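Local atomic coordinates of probable glutamine synthetase (Pseudomonas aeruginosa, PDB entry 4HPP), a protein that belongs to the glutamine synthetase family, pairing an N-terminal domain with a catalytic domain that holds glutamic acid and magnesium. Residues A[222-227]-A[337-342]; A[236-241]-A[313-318]. All blocks are in the same frame, centred on the assembly; numbering follows the deposited sequence.

Contact 1. Residues A[222-227]-A[337-342]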
# COMPACT_ATOMS: atom_id res chain seq x y z
N PHE A 222 -17.05 23.89 -14.63
CA PHE A 222 -17.26 25.10 -15.43
C PHE A 222 -18.64 25.75 -15.17
O PHE A 222 -19.03 26.72 -15.85
CB PHE A 222 -17.19 24.79 -16.91
CG PHE A 222 -15.81 24.45 -17.42
CD1 PHE A 222 -15.20 25.26 -18.34
CD2 PHE A 222 -15.16 23.31 -17.02
CE1 PHE A 222 -13.95 24.97 -18.81
CE2 PHE A 222 -13.91 23.00 -17.52
CZ PHE A 222 -13.31 23.83 -18.41
N ALA A 223 -19.41 25.20 -14.24
CA ALA A 223 -20.77 25.75 -14.02
C ALA A 223 -20.64 27.23 -13.73
O ALA A 223 -19.62 27.65 -13.15
CB ALA A 223 -21.45 25.07 -12.85
N PRO A 224 -21.64 28.04 -14.14
CA PRO A 224 -21.53 29.47 -13.81
C PRO A 224 -21.24 29.70 -12.32
O PRO A 224 -20.41 30.56 -12.01
CB PRO A 224 -22.89 30.08 -14.24
CG PRO A 224 -23.56 29.06 -15.10
CD PRO A 224 -22.85 27.73 -14.92
N LEU A 225 -21.91 28.96 -11.42
CA LEU A 225 -21.59 29.08 -9.99
C LEU A 225 -21.13 27.73 -9.41
O LEU A 225 -21.94 26.79 -9.24
CB LEU A 225 -22.74 29.69 -9.17
CG LEU A 225 -22.36 29.98 -7.71
CD1 LEU A 225 -21.41 31.17 -7.57
CD2 LEU A 225 -23.60 30.18 -6.84
N PRO A 226 -19.82 27.61 -9.15
CA PRO A 226 -19.21 26.32 -8.78
C PRO A 226 -19.77 25.73 -7.46
O PRO A 226 -19.86 24.50 -7.30
CB PRO A 226 -17.74 26.65 -8.59
CG PRO A 226 -17.63 28.14 -8.58
CD PRO A 226 -18.83 28.69 -9.32
N ALA A 227 -20.07 26.59 -6.51
CA ALA A 227 -20.66 26.19 -5.22
C ALA A 227 -21.23 27.42 -4.51
O ALA A 227 -20.82 28.56 -4.76
CB ALA A 227 -19.64 25.48 -4.33
N ASP A 337 -21.41 32.17 -20.17
CA ASP A 337 -20.88 31.16 -19.27
C ASP A 337 -20.70 29.83 -20.01
O ASP A 337 -21.03 29.73 -21.23
CB ASP A 337 -21.70 31.04 -17.98
CG ASP A 337 -23.15 30.64 -18.20
OD1 ASP A 337 -24.05 31.39 -17.76
OD2 ASP A 337 -23.40 29.55 -18.77
N ALA A 338 -20.12 28.82 -19.34
CA ALA A 338 -19.80 27.56 -20.07
C ALA A 338 -20.96 26.57 -20.23
O ALA A 338 -20.78 25.49 -20.82
CB ALA A 338 -18.62 26.89 -19.44
N THR A 339 -22.15 26.91 -19.70
CA THR A 339 -23.33 26.08 -19.92
C THR A 339 -23.86 26.31 -21.34
O THR A 339 -24.76 25.60 -21.80
CB THR A 339 -24.48 26.35 -18.91
OG1 THR A 339 -24.94 27.69 -19.07
CG2 THR A 339 -24.02 26.17 -17.51
N THR A 340 -23.30 27.28 -22.03
CA THR A 340 -23.67 27.48 -23.46
C THR A 340 -23.18 26.44 -24.44
O THR A 340 -22.36 25.62 -24.10
CB THR A 340 -23.11 28.78 -24.03
OG1 THR A 340 -21.68 28.76 -23.89
CG2 THR A 340 -23.73 29.94 -23.29
N CYS A 341 -23.73 26.48 -25.64
CA CYS A 341 -23.18 25.81 -26.80
C CYS A 341 -22.30 26.80 -27.62
O CYS A 341 -22.80 27.62 -28.36
CB CYS A 341 -24.30 25.15 -27.63
SG CYS A 341 -23.81 24.80 -29.34
N PRO A 342 -20.97 26.75 -27.48
CA PRO A 342 -20.11 27.78 -28.16
C PRO A 342 -20.61 28.32 -29.53
O PRO A 342 -20.65 29.53 -29.75
CB PRO A 342 -18.77 27.05 -28.32
CG PRO A 342 -18.73 26.09 -27.18
CD PRO A 342 -20.15 25.82 -26.67
O HOH W 1 -19.22 29.17 -16.88
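P224 and F222, in the loop after strand 219-221, pack on D337, A338 and T339, which form a type I beta turn with T340 at the exit of strand 330-336. Within it, D337 OD2 accepts from the backbone N of T339, an Asx turn that probably steadies the loop. No direct hydrogen bond crosses between the two loops, and the contact is a good example of how apolar packing and one bridging water can join irregular chain segments in a buried setting.

P224 carries the largest share. Its CG lies 3.5 Å from D337 CG, so the pyrrolidine rests against the carboxylate carbon, while its CD is 3.2 Å from T339 CG2, the two side chains meeting at about a right angle; so short an approach may partly reflect coordinate error. Next to it, F222 CB touches A338 CB at 3.6 Å, and the same methyl is 3.9 Å from F222 CD1, against the base of the phenyl ring. With CG beside the backbone N and anti to the carbonyl carbon (chi1 -70°), the ring then leads away from the turn, where R210 makes a cation-pi contact and F134 meets it ring to ring.

The carboxylate against which P224 rests is held at both oxygens: OD1 is hydrogen-bonded to S287 OG, and OD2 takes T339 N at 3.1 Å through its anti lone pair. Across the ends of the turn, T340 OG1 donates to D337 O over 2.9 Å, nearly in line with the carbonyl bond (165°), backing up the weak backbone bond. Between the segments, a single water donates to F222 O at 2.7 Å and accepts from A338 N at 2.6 Å.

Contact 2. Residues A[236-241]-A[313-318]. With GLU (glutamic acid), chain D.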
# COMPACT_ATOMS: atom_id res chain seq x y z
N HIS A 236 -15.80 34.69 -21.60
CA HIS A 236 -15.82 35.98 -22.28
C HIS A 236 -15.44 35.80 -23.70
O HIS A 236 -14.47 35.12 -24.03
CB HIS A 236 -14.87 37.00 -21.66
CG HIS A 236 -15.18 37.35 -20.23
ND1 HIS A 236 -14.23 37.79 -19.38
CD2 HIS A 236 -16.38 37.28 -19.49
CE1 HIS A 236 -14.79 38.00 -18.15
NE2 HIS A 236 -16.10 37.69 -18.22
N LEU A 237 -16.17 36.46 -24.58
CA LEU A 237 -15.96 36.24 -25.98
C LEU A 237 -15.37 37.55 -26.48
O LEU A 237 -16.02 38.57 -26.31
CB LEU A 237 -17.32 35.92 -26.61
CG LEU A 237 -17.50 35.86 -28.11
CD1 LEU A 237 -16.51 34.88 -28.72
CD2 LEU A 237 -18.93 35.43 -28.38
N HIS A 238 -14.14 37.52 -27.02
CA HIS A 238 -13.52 38.66 -27.71
C HIS A 238 -13.75 38.55 -29.17
O HIS A 238 -13.42 37.54 -29.77
CB HIS A 238 -12.02 38.67 -27.50
CG HIS A 238 -11.63 38.90 -26.08
ND1 HIS A 238 -11.46 40.15 -25.57
CD2 HIS A 238 -11.41 38.01 -25.04
CE1 HIS A 238 -11.15 40.07 -24.26
NE2 HIS A 238 -11.09 38.75 -23.93
N LEU A 239 -14.37 39.56 -29.75
CA LEU A 239 -14.65 39.59 -31.20
C LEU A 239 -14.03 40.79 -31.87
O LEU A 239 -14.11 41.91 -31.35
CB LEU A 239 -16.13 39.58 -31.49
CG LEU A 239 -16.73 38.20 -31.19
CD1 LEU A 239 -18.23 38.29 -30.94
CD2 LEU A 239 -16.42 37.26 -32.33
N SER A 240 -13.30 40.51 -32.94
CA SER A 240 -12.82 41.54 -33.86
C SER A 240 -13.43 41.19 -35.21
O SER A 240 -13.81 40.03 -35.47
CB SER A 240 -11.29 41.66 -33.86
OG SER A 240 -10.65 40.64 -34.62
N LEU A 241 -13.60 42.22 -36.03
CA LEU A 241 -14.20 42.08 -37.36
C LEU A 241 -13.19 42.60 -38.38
O LEU A 241 -12.70 43.71 -38.21
CB LEU A 241 -15.49 42.91 -37.44
CG LEU A 241 -16.79 42.29 -36.94
CD1 LEU A 241 -17.99 43.09 -37.43
CD2 LEU A 241 -16.90 40.85 -37.40
N ARG A 313 -17.51 45.27 -23.59
CA ARG A 313 -16.35 46.06 -23.22
C ARG A 313 -15.39 46.16 -24.37
O ARG A 313 -15.04 45.17 -24.99
CB ARG A 313 -15.66 45.47 -22.00
CG ARG A 313 -14.33 46.13 -21.62
CD ARG A 313 -13.81 45.63 -20.29
NE ARG A 313 -13.22 44.29 -20.38
CZ ARG A 313 -11.93 44.02 -20.64
NH1 ARG A 313 -11.52 42.76 -20.69
NH2 ARG A 313 -11.06 45.01 -20.84
N ILE A 314 -15.01 47.39 -24.67
CA ILE A 314 -13.94 47.69 -25.60
C ILE A 314 -12.60 47.38 -24.95
O ILE A 314 -12.30 47.89 -23.86
CB ILE A 314 -13.96 49.17 -25.99
CG1 ILE A 314 -15.35 49.57 -26.54
CG2 ILE A 314 -12.88 49.44 -27.02
CD1 ILE A 314 -15.73 51.01 -26.27
N CYS A 315 -11.81 46.53 -25.60
CA CYS A 315 -10.47 46.13 -25.12
C CYS A 315 -9.44 46.93 -25.88
O CYS A 315 -9.02 46.53 -27.00
CB CYS A 315 -10.18 44.63 -25.31
SG CYS A 315 -11.36 43.50 -24.51
N PRO A 316 -9.00 48.06 -25.28
CA PRO A 316 -8.20 49.01 -26.02
C PRO A 316 -6.85 48.36 -26.36
O PRO A 316 -6.50 47.31 -25.80
CB PRO A 316 -8.02 50.16 -25.02
CG PRO A 316 -8.02 49.49 -23.68
CD PRO A 316 -8.80 48.20 -23.82
N VAL A 317 -6.14 48.98 -27.28
CA VAL A 317 -4.83 48.46 -27.68
C VAL A 317 -3.74 48.63 -26.58
O VAL A 317 -3.87 49.45 -25.67
CB VAL A 317 -4.43 49.06 -29.04
CG1 VAL A 317 -5.29 48.44 -30.14
CG2 VAL A 317 -4.54 50.59 -29.01
N VAL A 318 -2.69 47.81 -26.64
CA VAL A 318 -1.49 47.99 -25.79
C VAL A 318 -0.32 48.53 -26.67
O VAL A 318 0.19 47.81 -27.55
CB VAL A 318 -1.13 46.70 -24.93
CG1 VAL A 318 -2.32 45.76 -24.80
CG2 VAL A 318 0.05 45.90 -25.47
N GLU D . -15.25 35.37 -12.87
CA GLU D . -15.85 36.56 -13.61
C GLU D . -17.09 36.27 -14.48
O GLU D . -18.00 35.55 -14.07
CB GLU D . -14.78 37.23 -14.47
CG GLU D . -13.73 37.94 -13.67
CD GLU D . -12.59 38.40 -14.52
OE1 GLU D . -12.44 39.63 -14.64
OE2 GLU D . -11.87 37.54 -15.08
OXT GLU D . -17.22 36.72 -15.62
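H238 on strand 235-243 and C315 on strand 312-315 have their CA atoms 8.5 Å apart, since strand 330-336 lies between them in the sheet and pairs antiparallel with both. This illustrates a contact across an intervening strand, in which side chains rather than backbones meet.

The H238 imidazole supplies the touch with its rim. C315 SG lies in the ring plane, 3.4 Å from H238 CE1, and the line from the ring centroid to the sulfur is 86° off the ring normal, an edge-on sulfur-aromatic contact. C315 SG stands anti to the carbonyl carbon (chi1 -58°), which points the sulfur at this rim; the same sulfur sits 3.7 Å above the plane of the R313 guanidinium, offset toward its border. R313 itself is turned to the middle strand, where NH1 forms a salt bridge with E332.

Two residues back along the strand, H236 lines the pocket of glutamic acid. Its NE2 donates to OXT of the ligand over 3.0 Å at a bent 139°, with the oxygen near the ring plane. R290, E133 and the carbonyl of T232 also bind this ligand.

The polar partners of H238 lie outside the two segments: ND1 is hydrogen-bonded to N330, and NE2 has a weak bond to E131. With both ring nitrogens engaged in this way, which probably sets the ring's rotation, the sulfur contributes packing at the rim and no hydrogen bond.

Along the chain the order is 222-227, 236-241, 313-318, 337-342, so both segments of contact 2 fall between those of contact 1. Their centres are 21 Å apart and their nearest atoms about 6 Å, with no touch. Both belong to the catalytic domain and draw on the same mixed sheet: strand 330-336 separates the two strands of contact 2 and then runs straight into the turn of contact 1, while strands 219-221 and 235-243 both pair with strand 124-137. The bound glutamic acid relates the two: contact 2 supplies a pocket residue, H236, whereas contact 1 lies just beyond the pocket without lining it, the D337 side chain staying about 7 Å from the ligand.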